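Local coordinates for protein Lysine/ornithine decarboxylase (Selenomonas ruminantium, PDB 5GJO) that decarboxylates L-lysine to cadaverine and L-ornithine to putrescine with similar catalytic efficiency, as a homodimer that uses pyridoxal 5'-phosphate as cofactor, at residues K13-R18 / E373-Y378; P20-V25 / Y365-I370; A26-V31 / T369-D374; V266-S271 / L286-Y291. The protein carries 2 engineered substitutions. All blocks are in the same frame, centred on the assembly; numbering follows the deposited sequence.

Interactions 1, 2 and 3 each join the start of the chain to its end. Helix 9-18, strand 23-26 and helix 28-41 supply one side in turn. The segments 373-378, 365-370 and 369-374 supply the other. Interactions 2 and 3 share T369 and I370 of strand 369-371, and interactions 1 and 3 share E373 and D374. Interaction 4 lies within the long sequence between these ends. It joins strand 266-276 to the loop after strand 283-286. Its centre is about 8 Å from that of interaction 2 and about 17 Å from those of interactions 1 and 3. The mixed sheet links interactions 2, 3 and 4, so both chain ends build the domain beside the barrel.

Interaction 1: residues K13-R18 / E373-Y378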
loop_
_atom_site.group_PDB
_atom_site.type_symbol
_atom_site.label_atom_id
_atom_site.label_comp_id
_atom_site.label_asym_id
_atom_site.label_seq_id
_atom_site.Cartn_x
_atom_site.Cartn_y
_atom_site.Cartn_z
ATOM N N LYS A 13 -8.716 -26.955 -1.068
ATOM C CA LYS A 13 -9.940 -27.252 -0.338
ATOM C C LYS A 13 -9.701 -27.552 1.170
ATOM O O LYS A 13 -10.371 -27.001 2.044
ATOM C CB LYS A 13 -10.595 -28.466 -0.979
ATOM C CG LYS A 13 -11.833 -29.006 -0.298
ATOM C CD LYS A 13 -12.477 -30.244 -1.011
ATOM C CE LYS A 13 -13.948 -30.391 -0.505
ATOM N NZ LYS A 13 -14.643 -31.657 -0.873
ATOM N N THR A 14 -8.723 -28.428 1.449
ATOM C CA THR A 14 -8.451 -28.826 2.792
ATOM C C THR A 14 -7.809 -27.669 3.577
ATOM O O THR A 14 -8.188 -27.392 4.735
ATOM C CB THR A 14 -7.688 -30.135 2.863
ATOM O OG1 THR A 14 -6.375 -30.060 2.303
ATOM C CG2 THR A 14 -8.557 -31.298 2.117
ATOM N N LEU A 15 -6.905 -26.946 2.931
ATOM C CA LEU A 15 -6.301 -25.792 3.596
ATOM C C LEU A 15 -7.382 -24.785 3.987
ATOM O O LEU A 15 -7.397 -24.243 5.102
ATOM C CB LEU A 15 -5.202 -25.146 2.704
ATOM C CG LEU A 15 -3.881 -25.930 2.650
ATOM C CD1 LEU A 15 -3.106 -25.487 1.409
ATOM C CD2 LEU A 15 -3.086 -25.583 3.909
ATOM N N ALA A 16 -8.253 -24.465 3.041
ATOM C CA ALA A 16 -9.262 -23.383 3.279
ATOM C C ALA A 16 -10.386 -23.820 4.213
ATOM O O ALA A 16 -11.043 -22.968 4.828
ATOM C CB ALA A 16 -9.805 -22.891 1.945
ATOM N N LYS A 17 -10.601 -25.111 4.353
ATOM C CA LYS A 17 -11.519 -25.594 5.372
ATOM C C LYS A 17 -10.997 -25.282 6.771
ATOM O O LYS A 17 -11.736 -24.963 7.665
ATOM C CB LYS A 17 -11.674 -27.094 5.255
ATOM C CG LYS A 17 -13.045 -27.552 4.853
ATOM C CD LYS A 17 -13.108 -29.070 4.789
ATOM C CE LYS A 17 -13.472 -29.587 3.399
ATOM N NZ LYS A 17 -12.636 -30.757 2.978
ATOM N N ARG A 18 -9.705 -25.511 6.929
ATOM C CA ARG A 18 -8.957 -25.254 8.148
ATOM C C ARG A 18 -8.643 -23.801 8.491
ATOM O O ARG A 18 -8.702 -23.404 9.627
ATOM C CB ARG A 18 -7.694 -26.090 8.156
ATOM C CG ARG A 18 -7.005 -26.151 9.481
ATOM C CD ARG A 18 -5.980 -27.269 9.477
ATOM N NE ARG A 18 -4.847 -27.002 8.612
ATOM C CZ ARG A 18 -4.606 -27.617 7.459
ATOM N NH1 ARG A 18 -3.543 -27.294 6.774
ATOM N NH2 ARG A 18 -5.420 -28.542 6.993
ATOM N N GLU A 373 5.209 -26.472 4.935
ATOM C CA GLU A 373 5.911 -27.669 5.504
ATOM C C GLU A 373 5.432 -27.954 6.945
ATOM O O GLU A 373 5.714 -29.059 7.468
ATOM C CB GLU A 373 7.442 -27.481 5.467
ATOM C CG GLU A 373 8.105 -27.606 4.143
ATOM C CD GLU A 373 7.863 -26.455 3.220
ATOM O OE1 GLU A 373 8.216 -26.662 2.050
ATOM O OE2 GLU A 373 7.348 -25.376 3.669
ATOM N N ASP A 374 4.680 -27.044 7.532
ATOM C CA ASP A 374 4.091 -27.287 8.838
ATOM C C ASP A 374 2.666 -27.850 8.748
ATOM O O ASP A 374 2.011 -28.006 9.744
ATOM C CB ASP A 374 4.103 -26.026 9.690
ATOM C CG ASP A 374 5.497 -25.623 10.106
ATOM O OD1 ASP A 374 6.354 -26.495 10.142
ATOM O OD2 ASP A 374 5.719 -24.443 10.381
ATOM N N GLN A 375 2.205 -28.103 7.534
ATOM C CA GLN A 375 0.791 -28.485 7.310
ATOM C C GLN A 375 0.727 -29.935 6.914
ATOM O O GLN A 375 1.608 -30.428 6.351
ATOM C CB GLN A 375 0.115 -27.724 6.147
ATOM C CG GLN A 375 0.283 -26.202 6.261
ATOM C CD GLN A 375 -0.178 -25.660 7.573
ATOM O OE1 GLN A 375 -1.287 -25.968 8.052
ATOM N NE2 GLN A 375 0.631 -24.802 8.154
ATOM N N PRO A 376 -0.386 -30.601 7.231
ATOM C CA PRO A 376 -0.494 -31.994 6.879
ATOM C C PRO A 376 -0.508 -32.220 5.400
ATOM O O PRO A 376 -0.121 -33.274 4.949
ATOM C CB PRO A 376 -1.846 -32.431 7.458
ATOM C CG PRO A 376 -2.598 -31.210 7.797
ATOM C CD PRO A 376 -1.533 -30.155 8.065
ATOM N N GLU A 377 -0.916 -31.259 4.613
ATOM C CA GLU A 377 -0.854 -31.424 3.148
ATOM C C GLU A 377 0.560 -31.662 2.617
ATOM O O GLU A 377 0.742 -32.393 1.646
ATOM C CB GLU A 377 -1.452 -30.215 2.424
ATOM C CG GLU A 377 -2.946 -30.025 2.623
ATOM C CD GLU A 377 -3.429 -29.482 3.985
ATOM O OE1 GLU A 377 -2.604 -29.044 4.817
ATOM O OE2 GLU A 377 -4.699 -29.433 4.266
ATOM N N TYR A 378 1.576 -31.050 3.213
ATOM C CA TYR A 378 2.973 -31.304 2.844
ATOM C C TYR A 378 3.370 -32.687 3.168
ATOM O O TYR A 378 3.958 -33.414 2.337
ATOM C CB TYR A 378 3.874 -30.310 3.575
ATOM C CG TYR A 378 5.300 -30.539 3.372
ATOM C CD1 TYR A 378 5.936 -30.254 2.124
ATOM C CD2 TYR A 378 6.063 -31.086 4.406
ATOM C CE1 TYR A 378 7.333 -30.476 1.974
ATOM C CE2 TYR A 378 7.402 -31.376 4.220
ATOM C CZ TYR A 378 8.044 -31.011 3.049
ATOM O OH TYR A 378 9.396 -31.246 2.893
HETATM O O HOH W 1 -3.106 -25.113 9.849
#
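An end-on salt bridge between R18 and E377 ties helix 9-18, the first of the chain, to helix 376-384, the last. The two side chains meet tip to tip, with their flat groups nearly coplanar. R18 NH1 lies 2.8 Å from E377 OE1, on its syn side and a little out of the carboxylate plane. R18 NH2 gives the straighter bond, 3.0 Å long, to the syn lone pair of E377 OE2. The anti lone pair of E377 OE2 takes T14 OG1 at 2.7 Å. T14 sits one turn before R18, and both donors therefore reach the carboxylate from the same helix. The E377 chain bends at its second torsion (chi2 75°), which brings CD round toward T14 and R18. The L15 methyl CD2 packs against E377 OE1 at 3.6 Å. R18 NH1 also donates to Q375 OE1 at 2.9 Å, on a lone pair in the carbonyl plane. The amide and guanidinium planes are only 6° apart. A water extends this flat arrangement, accepting from R18 NE and donating to Q375 OE1. P376 CD lies over one guanidinium face, 3.7 Å from R18 NH1. Replacing E377 by an alanine would probably leave R18 without its charge partner and T14 OG1 without this acceptor, and the guanidinium would be less firmly fixed. Q375 itself is the N-cap residue of helix 376-384, and its NE2 bonds to I371 O. The arrangement is typical of a bidentate arginine-glutamate bridge between two helices, set here beside a helix N-terminus.

Interaction 2: residues P20-V25 / Y365-I370; sequences PTPFLV and YLAPTI
F23 and I370 form the apolar centre, where F23 CD1 comes within 3.8 Å of I370 CG1. The I370 branch meets the ring obliquely. I370 CG1 stands beside its backbone N, anti to the carbonyl carbon (chi1 -56°), and this places it near F23. V25 joins the same group: its CG2 is at the edge of the F23 ring, in plane, and 4.5 Å from I370 CB. Toward the start of both segments, F23 CB touches P368 CG at 4.1 Å. P22 follows a cis peptide bond, and its CG rests 4.2 Å from A367 CB. R101 of the second subunit packs on P22, in the loop before the strand. The other face of the sheet carries L24 and T369, where L24 CD1 lies 3.6 Å from T369 OG1. The polar edge is the backbone pairing of two parallel strands. L24 bonds to the residues before and after its partner T369. L24 N donates to P368 O at 2.9 Å, and I370 N donates to L24 O at 2.7 Å with an angle of 170°. A CA-H...O contact of 3.4 Å from V25 CA to I370 O supports the V25 and I370 bridge. L15 and A16 of helix 9-18 touch the tip of the F23 ring, at CZ. Strand 23-26 lies between strand 369-371, which runs parallel, and strand 266-276, which runs antiparallel. F23 and V25 make backbone bonds to V269 and N267 of that second neighbour, while the L24 side chain packs on V266 and L268.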
loop_
_atom_site.group_PDB
_atom_site.type_symbol
_atom_site.label_atom_id
_atom_site.label_comp_id
_atom_site.label_asym_id
_atom_site.label_seq_id
_atom_site.Cartn_x
_atom_site.Cartn_y
_atom_site.Cartn_z
ATOM N N PRO A 20 -9.107 -19.650 7.586
ATOM C CA PRO A 20 -9.911 -18.673 6.866
ATOM C C PRO A 20 -9.150 -17.883 5.817
ATOM O O PRO A 20 -8.057 -17.372 6.062
ATOM C CB PRO A 20 -10.372 -17.660 7.944
ATOM C CG PRO A 20 -9.856 -18.140 9.227
ATOM C CD PRO A 20 -8.906 -19.295 9.027
ATOM N N THR A 21 -9.755 -17.761 4.666
ATOM C CA THR A 21 -9.216 -16.978 3.590
ATOM C C THR A 21 -9.319 -15.503 3.891
ATOM O O THR A 21 -10.262 -15.109 4.599
ATOM C CB THR A 21 -9.916 -17.285 2.268
ATOM O OG1 THR A 21 -11.324 -17.108 2.379
ATOM C CG2 THR A 21 -9.603 -18.676 1.823
ATOM N N PRO A 22 -8.496 -14.660 3.273
ATOM C CA PRO A 22 -7.401 -15.027 2.398
ATOM C C PRO A 22 -6.163 -15.404 3.217
ATOM O O PRO A 22 -5.889 -14.879 4.342
ATOM C CB PRO A 22 -7.138 -13.716 1.665
ATOM C CG PRO A 22 -7.508 -12.674 2.700
ATOM C CD PRO A 22 -8.637 -13.220 3.414
ATOM N N PHE A 23 -5.322 -16.238 2.643
ATOM C CA PHE A 23 -4.005 -16.497 3.175
ATOM C C PHE A 23 -3.041 -16.850 2.114
ATOM O O PHE A 23 -3.456 -17.404 1.051
ATOM C CB PHE A 23 -4.083 -17.614 4.230
ATOM C CG PHE A 23 -4.650 -18.925 3.726
ATOM C CD1 PHE A 23 -3.830 -19.919 3.219
ATOM C CD2 PHE A 23 -5.999 -19.162 3.806
ATOM C CE1 PHE A 23 -4.402 -21.116 2.759
ATOM C CE2 PHE A 23 -6.544 -20.344 3.372
ATOM C CZ PHE A 23 -5.732 -21.277 2.814
ATOM N N LEU A 24 -1.766 -16.589 2.387
ATOM C CA LEU A 24 -0.675 -17.051 1.549
ATOM C C LEU A 24 -0.140 -18.354 2.055
ATOM O O LEU A 24 -0.126 -18.593 3.270
ATOM C CB LEU A 24 0.452 -16.043 1.516
ATOM C CG LEU A 24 0.077 -14.677 0.891
ATOM C CD1 LEU A 24 0.989 -13.607 1.380
ATOM C CD2 LEU A 24 0.135 -14.690 -0.617
ATOM N N VAL A 25 0.379 -19.181 1.170
ATOM C CA VAL A 25 1.025 -20.429 1.545
ATOM C C VAL A 25 2.434 -20.441 0.923
ATOM O O VAL A 25 2.568 -20.297 -0.340
ATOM C CB VAL A 25 0.243 -21.665 1.058
ATOM C CG1 VAL A 25 0.965 -22.941 1.412
ATOM C CG2 VAL A 25 -1.219 -21.655 1.536
ATOM N N TYR A 365 -7.669 -7.255 7.732
ATOM C CA TYR A 365 -6.412 -7.780 8.254
ATOM C C TYR A 365 -5.401 -8.040 7.160
ATOM O O TYR A 365 -5.807 -8.325 5.984
ATOM C CB TYR A 365 -6.643 -9.103 8.951
ATOM C CG TYR A 365 -7.692 -8.945 10.002
ATOM C CD1 TYR A 365 -7.529 -8.014 11.059
ATOM C CD2 TYR A 365 -8.890 -9.647 9.905
ATOM C CE1 TYR A 365 -8.531 -7.855 12.044
ATOM C CE2 TYR A 365 -9.902 -9.485 10.862
ATOM C CZ TYR A 365 -9.708 -8.607 11.936
ATOM O OH TYR A 365 -10.739 -8.524 12.866
ATOM N N LEU A 366 -4.124 -8.025 7.518
ATOM C CA LEU A 366 -3.080 -8.511 6.577
ATOM C C LEU A 366 -3.257 -10.030 6.362
ATOM O O LEU A 366 -3.344 -10.818 7.311
ATOM C CB LEU A 366 -1.703 -8.216 7.061
ATOM C CG LEU A 366 -1.411 -6.736 7.357
ATOM C CD1 LEU A 366 -0.066 -6.533 8.000
ATOM C CD2 LEU A 366 -1.519 -5.889 6.055
ATOM N N ALA A 367 -3.294 -10.510 5.151
ATOM C CA ALA A 367 -3.330 -11.967 4.939
ATOM C C ALA A 367 -2.062 -12.584 5.499
ATOM O O ALA A 367 -0.972 -12.089 5.209
ATOM C CB ALA A 367 -3.445 -12.298 3.461
ATOM N N PRO A 368 -2.216 -13.662 6.317
ATOM C CA PRO A 368 -1.012 -14.263 6.901
ATOM C C PRO A 368 -0.305 -15.195 5.922
ATOM O O PRO A 368 -0.923 -15.630 4.948
ATOM C CB PRO A 368 -1.587 -15.111 8.053
ATOM C CG PRO A 368 -2.958 -15.526 7.550
ATOM C CD PRO A 368 -3.475 -14.311 6.782
ATOM N N THR A 369 0.969 -15.487 6.194
ATOM C CA THR A 369 1.763 -16.419 5.398
ATOM C C THR A 369 1.858 -17.708 6.184
ATOM O O THR A 369 2.460 -17.738 7.273
ATOM C CB THR A 369 3.132 -15.833 5.069
ATOM O OG1 THR A 369 2.905 -14.701 4.232
ATOM C CG2 THR A 369 3.931 -16.792 4.285
ATOM N N ILE A 370 1.218 -18.728 5.660
ATOM C CA ILE A 370 1.146 -20.086 6.232
ATOM C C ILE A 370 2.352 -20.863 5.688
ATOM O O ILE A 370 2.664 -20.773 4.484
ATOM C CB ILE A 370 -0.159 -20.793 5.792
ATOM C CG1 ILE A 370 -1.401 -19.976 6.176
ATOM C CG2 ILE A 370 -0.281 -22.211 6.310
ATOM C CD1 ILE A 370 -1.476 -19.581 7.637
#

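Interaction 3: residues A26-V31 / T369-D374; sequences ASLDKV and TIIFED
The E373 carboxylate lies against the first backbone N-H groups of helix 28-41, those of L28 and D29. L28 N meets E373 OE2 at 2.9 Å, on the syn side and out of the carboxylate plane. D29 N reaches E373 OE1, also at 2.9 Å, from well above that plane. E373 bends at its second torsion (chi2 73°), which turns CD toward the helix end. L28 CB packs against E373 OE2 at 3.5 Å. E373 CG lies over the centre of one face of the ring of Y378, in helix 376-384. The D29 carboxylate is turned 52° against that of E373. D29 OD1 and E373 OE1 are 3.6 Å apart, a like-charge approach that the helix end may ease. D29 OD2 has its own partner in Y378 OH. The contact marks the passage from the strand domain into the barrel. Strand 23-26 ends at A26, which bridges I371 in parallel register, and S27 then N-caps helix 28-41 by accepting from K30 N. A26 N donates to I370 O at 2.9 Å, and F372 N donates to A26 O at the same length. Both bonds are close to straight. F372 CB packs on A26 O, while its ring leads away to meet the ring of F5. The apolar pairs complete the contact. A26 CB meets T369 CG2 at 3.8 Å. L28 CD1 touches I371 CG2 at 3.7 Å, and beyond it the L28 side chain packs on I59 and L62 of helix 57-65.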
loop_
_atom_site.group_PDB
_atom_site.type_symbol
_atom_site.label_atom_id
_atom_site.label_comp_id
_atom_site.label_asym_id
_atom_site.label_seq_id
_atom_site.Cartn_x
_atom_site.Cartn_y
_atom_site.Cartn_z
ATOM N N ALA A 26 3.456 -20.477 1.745
ATOM C CA ALA A 26 4.848 -20.483 1.369
ATOM C C ALA A 26 5.507 -21.823 1.507
ATOM O O ALA A 26 5.434 -22.454 2.618
ATOM C CB ALA A 26 5.631 -19.497 2.205
ATOM N N SER A 27 6.233 -22.235 0.461
ATOM C CA SER A 27 6.980 -23.507 0.503
ATOM C C SER A 27 8.466 -23.254 0.772
ATOM O O SER A 27 9.181 -22.679 -0.036
ATOM C CB SER A 27 6.798 -24.298 -0.773
ATOM O OG SER A 27 7.794 -25.340 -0.905
ATOM N N LEU A 28 8.897 -23.635 1.958
ATOM C CA LEU A 28 10.320 -23.494 2.333
ATOM C C LEU A 28 11.158 -24.341 1.413
ATOM O O LEU A 28 12.293 -23.967 1.059
ATOM C CB LEU A 28 10.511 -23.916 3.779
ATOM C CG LEU A 28 9.887 -23.010 4.807
ATOM C CD1 LEU A 28 10.144 -23.523 6.229
ATOM C CD2 LEU A 28 10.232 -21.513 4.724
ATOM N N ASP A 29 10.676 -25.542 1.068
ATOM C CA ASP A 29 11.447 -26.410 0.179
ATOM C C ASP A 29 11.680 -25.734 -1.186
ATOM O O ASP A 29 12.767 -25.868 -1.764
ATOM C CB ASP A 29 10.826 -27.760 -0.055
ATOM C CG ASP A 29 10.929 -28.715 1.166
ATOM O OD1 ASP A 29 11.429 -28.311 2.246
ATOM O OD2 ASP A 29 10.361 -29.830 0.994
ATOM N N LYS A 30 10.698 -24.952 -1.656
ATOM C CA LYS A 30 10.878 -24.302 -2.967
ATOM C C LYS A 30 11.842 -23.110 -2.771
ATOM O O LYS A 30 12.684 -22.888 -3.703
ATOM C CB LYS A 30 9.562 -23.756 -3.555
ATOM C CG LYS A 30 9.697 -23.077 -4.925
ATOM C CD LYS A 30 10.287 -23.932 -6.048
ATOM C CE LYS A 30 10.432 -23.041 -7.264
ATOM N NZ LYS A 30 11.369 -23.607 -8.217
ATOM N N VAL A 31 11.776 -22.405 -1.643
ATOM C CA VAL A 31 12.802 -21.344 -1.384
ATOM C C VAL A 31 14.204 -21.965 -1.405
ATOM O O VAL A 31 15.148 -21.483 -2.040
ATOM C CB VAL A 31 12.552 -20.565 -0.103
ATOM C CG1 VAL A 31 13.696 -19.610 0.175
ATOM C CG2 VAL A 31 11.209 -19.795 -0.248
ATOM N N THR A 369 0.969 -15.487 6.194
ATOM C CA THR A 369 1.763 -16.419 5.398
ATOM C C THR A 369 1.858 -17.708 6.184
ATOM O O THR A 369 2.460 -17.738 7.273
ATOM C CB THR A 369 3.132 -15.833 5.069
ATOM O OG1 THR A 369 2.905 -14.701 4.232
ATOM C CG2 THR A 369 3.931 -16.792 4.285
ATOM N N ILE A 370 1.218 -18.728 5.660
ATOM C CA ILE A 370 1.146 -20.086 6.232
ATOM C C ILE A 370 2.352 -20.863 5.688
ATOM O O ILE A 370 2.664 -20.773 4.484
ATOM C CB ILE A 370 -0.159 -20.793 5.792
ATOM C CG1 ILE A 370 -1.401 -19.976 6.176
ATOM C CG2 ILE A 370 -0.281 -22.211 6.310
ATOM C CD1 ILE A 370 -1.476 -19.581 7.637
ATOM N N ILE A 371 3.081 -21.531 6.569
ATOM C CA ILE A 371 4.228 -22.324 6.182
ATOM C C ILE A 371 3.746 -23.712 5.747
ATOM O O ILE A 371 3.253 -24.486 6.556
ATOM C CB ILE A 371 5.317 -22.430 7.270
ATOM C CG1 ILE A 371 5.728 -21.038 7.774
ATOM C CG2 ILE A 371 6.503 -23.251 6.791
ATOM C CD1 ILE A 371 6.177 -20.124 6.637
ATOM N N PHE A 372 3.933 -24.028 4.489
ATOM C CA PHE A 372 3.395 -25.248 3.904
ATOM C C PHE A 372 3.955 -26.518 4.571
ATOM O O PHE A 372 3.234 -27.460 4.895
ATOM C CB PHE A 372 3.678 -25.319 2.412
ATOM C CG PHE A 372 2.997 -26.447 1.695
ATOM C CD1 PHE A 372 1.649 -26.575 1.769
ATOM C CD2 PHE A 372 3.689 -27.323 0.963
ATOM C CE1 PHE A 372 0.972 -27.596 1.096
ATOM C CE2 PHE A 372 3.032 -28.355 0.273
ATOM C CZ PHE A 372 1.688 -28.501 0.351
ATOM N N GLU A 373 5.209 -26.472 4.935
ATOM C CA GLU A 373 5.911 -27.669 5.504
ATOM C C GLU A 373 5.432 -27.954 6.945
ATOM O O GLU A 373 5.714 -29.059 7.468
ATOM C CB GLU A 373 7.442 -27.481 5.467
ATOM C CG GLU A 373 8.105 -27.606 4.143
ATOM C CD GLU A 373 7.863 -26.455 3.220
ATOM O OE1 GLU A 373 8.216 -26.662 2.050
ATOM O OE2 GLU A 373 7.348 -25.376 3.669
ATOM N N ASP A 374 4.680 -27.044 7.532
ATOM C CA ASP A 374 4.091 -27.287 8.838
ATOM C C ASP A 374 2.666 -27.850 8.748
ATOM O O ASP A 374 2.011 -28.006 9.744
ATOM C CB ASP A 374 4.103 -26.026 9.690
ATOM C CG ASP A 374 5.497 -25.623 10.106
ATOM O OD1 ASP A 374 6.354 -26.495 10.142
ATOM O OD2 ASP A 374 5.719 -24.443 10.381
#

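Interaction 4: residues V266-S271 / L286-Y291; sequences VNLVTS and LDEGIY
T270 and S271 meet D287 just past the point where strands 266-276 and 283-286 pair as an antiparallel hairpin. This is the tight part of the contact. D287 OD1 takes two donors from the same face of its carboxylate plane. T270 OG1 is 2.7 Å from D287 OD1, on the anti side. S271 N is 3.0 Å from that OD1 and comes from above the plane. D287 N donates back to S271 O at 3.0 Å, so backbone and side chain both hold the start of the loop to the strand. D287 CG stands between its own backbone N and carbonyl carbon (chi1 63°), which brings CG to 3.6 Å from S271 N. D287 OD2 bonds to T21 OG1, and S271 OG bonds to that same hydroxyl. An alanine at D287 would probably leave T270 OG1 and S271 N without OD1 and T21 OG1 without OD2, with the backbone bond from D287 N still tying the loop to S271. The looser part lies farther back along the strand, though it too is buried. There only side-chain carbons touch, with L268 CD2 4.0 Å from E288 CG. The E288 chain bends at its second torsion, and its OE1 leads off to C293 N. Beyond E288 the loop leaves the strand and runs to the dimer interface, where the Y291 ring stacks on Y299 of the second subunit. At the hairpin end the side chains of T270 and L286 cross at about a right angle. T270 OG1 lies 3.6 Å from L286 CB, and L286 CA makes a CA-H...O contact of 3.3 Å with S271 O.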
loop_
_atom_site.group_PDB
_atom_site.type_symbol
_atom_site.label_atom_id
_atom_site.label_comp_id
_atom_site.label_asym_id
_atom_site.label_seq_id
_atom_site.Cartn_x
_atom_site.Cartn_y
_atom_site.Cartn_z
ATOM N N VAL A 266 5.336 -19.164 -3.316
ATOM C CA VAL A 266 4.210 -18.710 -2.528
ATOM C C VAL A 266 2.945 -18.670 -3.403
ATOM O O VAL A 266 3.033 -18.247 -4.594
ATOM C CB VAL A 266 4.491 -17.347 -1.893
ATOM C CG1 VAL A 266 3.331 -16.923 -1.008
ATOM C CG2 VAL A 266 5.794 -17.336 -1.129
ATOM N N ASN A 267 1.818 -19.125 -2.872
ATOM C CA ASN A 267 0.524 -19.052 -3.538
ATOM C C ASN A 267 -0.428 -18.291 -2.613
ATOM O O ASN A 267 -0.279 -18.335 -1.433
ATOM C CB ASN A 267 -0.108 -20.429 -3.785
ATOM C CG ASN A 267 0.604 -21.274 -4.833
ATOM O OD1 ASN A 267 0.174 -22.378 -5.117
ATOM N ND2 ASN A 267 1.682 -20.764 -5.394
ATOM N N LEU A 268 -1.384 -17.586 -3.193
ATOM C CA LEU A 268 -2.504 -16.998 -2.475
ATOM C C LEU A 268 -3.747 -17.792 -2.648
ATOM O O LEU A 268 -4.131 -18.181 -3.820
ATOM C CB LEU A 268 -2.809 -15.590 -2.977
ATOM C CG LEU A 268 -4.027 -14.904 -2.416
ATOM C CD1 LEU A 268 -3.811 -14.486 -0.965
ATOM C CD2 LEU A 268 -4.226 -13.652 -3.287
ATOM N N VAL A 269 -4.444 -18.034 -1.549
ATOM C CA VAL A 269 -5.785 -18.668 -1.568
ATOM C C VAL A 269 -6.813 -17.647 -1.082
ATOM O O VAL A 269 -6.686 -17.091 0.034
ATOM C CB VAL A 269 -5.879 -19.909 -0.673
ATOM C CG1 VAL A 269 -7.234 -20.575 -0.834
ATOM C CG2 VAL A 269 -4.763 -20.930 -1.053
ATOM N N THR A 270 -7.773 -17.386 -1.922
ATOM C CA THR A 270 -8.792 -16.371 -1.672
ATOM C C THR A 270 -10.155 -16.905 -2.027
ATOM O O THR A 270 -10.294 -17.675 -3.006
ATOM C CB THR A 270 -8.398 -15.033 -2.301
ATOM O OG1 THR A 270 -9.437 -14.075 -2.098
ATOM C CG2 THR A 270 -8.191 -15.154 -3.777
ATOM N N SER A 271 -11.175 -16.499 -1.284
ATOM C CA SER A 271 -12.560 -16.946 -1.562
ATOM C C SER A 271 -13.354 -15.901 -2.335
ATOM O O SER A 271 -13.192 -14.677 -2.114
ATOM C CB SER A 271 -13.327 -17.222 -0.271
ATOM O OG SER A 271 -12.731 -18.288 0.423
ATOM N N LEU A 286 -13.628 -11.024 -4.515
ATOM C CA LEU A 286 -12.730 -11.860 -3.680
ATOM C C LEU A 286 -12.446 -11.243 -2.326
ATOM O O LEU A 286 -12.648 -10.082 -2.194
ATOM C CB LEU A 286 -11.375 -12.087 -4.405
ATOM C CG LEU A 286 -11.538 -12.663 -5.836
ATOM C CD1 LEU A 286 -10.160 -12.806 -6.448
ATOM C CD2 LEU A 286 -12.232 -14.001 -5.745
ATOM N N ASP A 287 -12.002 -12.048 -1.344
ATOM C CA ASP A 287 -11.637 -11.559 -0.068
ATOM C C ASP A 287 -10.217 -11.037 0.086
ATOM O O ASP A 287 -9.863 -10.599 1.196
ATOM C CB ASP A 287 -12.105 -12.436 1.090
ATOM C CG ASP A 287 -11.500 -13.852 1.090
ATOM O OD1 ASP A 287 -10.524 -14.146 0.372
ATOM O OD2 ASP A 287 -12.023 -14.696 1.886
ATOM N N GLU A 288 -9.494 -10.960 -0.996
ATOM C CA GLU A 288 -8.222 -10.297 -1.095
ATOM C C GLU A 288 -8.226 -9.389 -2.304
ATOM O O GLU A 288 -8.749 -9.757 -3.354
ATOM C CB GLU A 288 -7.046 -11.273 -1.131
ATOM C CG GLU A 288 -5.652 -10.634 -1.019
ATOM C CD GLU A 288 -5.234 -10.168 0.374
ATOM O OE1 GLU A 288 -4.061 -9.768 0.500
ATOM O OE2 GLU A 288 -6.060 -10.254 1.351
ATOM N N GLY A 289 -7.587 -8.242 -2.219
ATOM C CA GLY A 289 -7.629 -7.280 -3.370
ATOM C C GLY A 289 -6.382 -6.385 -3.467
ATOM O O GLY A 289 -5.272 -6.676 -2.921
ATOM N N ILE A 290 -6.578 -5.265 -4.148
ATOM C CA ILE A 290 -5.504 -4.376 -4.569
ATOM C C ILE A 290 -4.863 -3.625 -3.404
ATOM O O ILE A 290 -3.719 -3.163 -3.538
ATOM C CB ILE A 290 -5.996 -3.430 -5.656
ATOM C CG1 ILE A 290 -4.807 -2.945 -6.501
ATOM C CG2 ILE A 290 -6.751 -2.257 -5.031
ATOM C CD1 ILE A 290 -5.192 -2.302 -7.788
ATOM N N TYR A 291 -5.525 -3.606 -2.245
ATOM C CA TYR A 291 -4.921 -3.040 -1.045
ATOM C C TYR A 291 -4.246 -4.085 -0.178
ATOM O O TYR A 291 -3.747 -3.749 0.885
ATOM C CB TYR A 291 -5.925 -2.290 -0.206
ATOM C CG TYR A 291 -6.359 -0.979 -0.814
ATOM C CD1 TYR A 291 -5.598 0.152 -0.615
ATOM C CD2 TYR A 291 -7.556 -0.861 -1.551
ATOM C CE1 TYR A 291 -5.982 1.367 -1.156
ATOM C CE2 TYR A 291 -7.924 0.397 -2.105
ATOM C CZ TYR A 291 -7.139 1.472 -1.864
ATOM O OH TYR A 291 -7.476 2.753 -2.342
#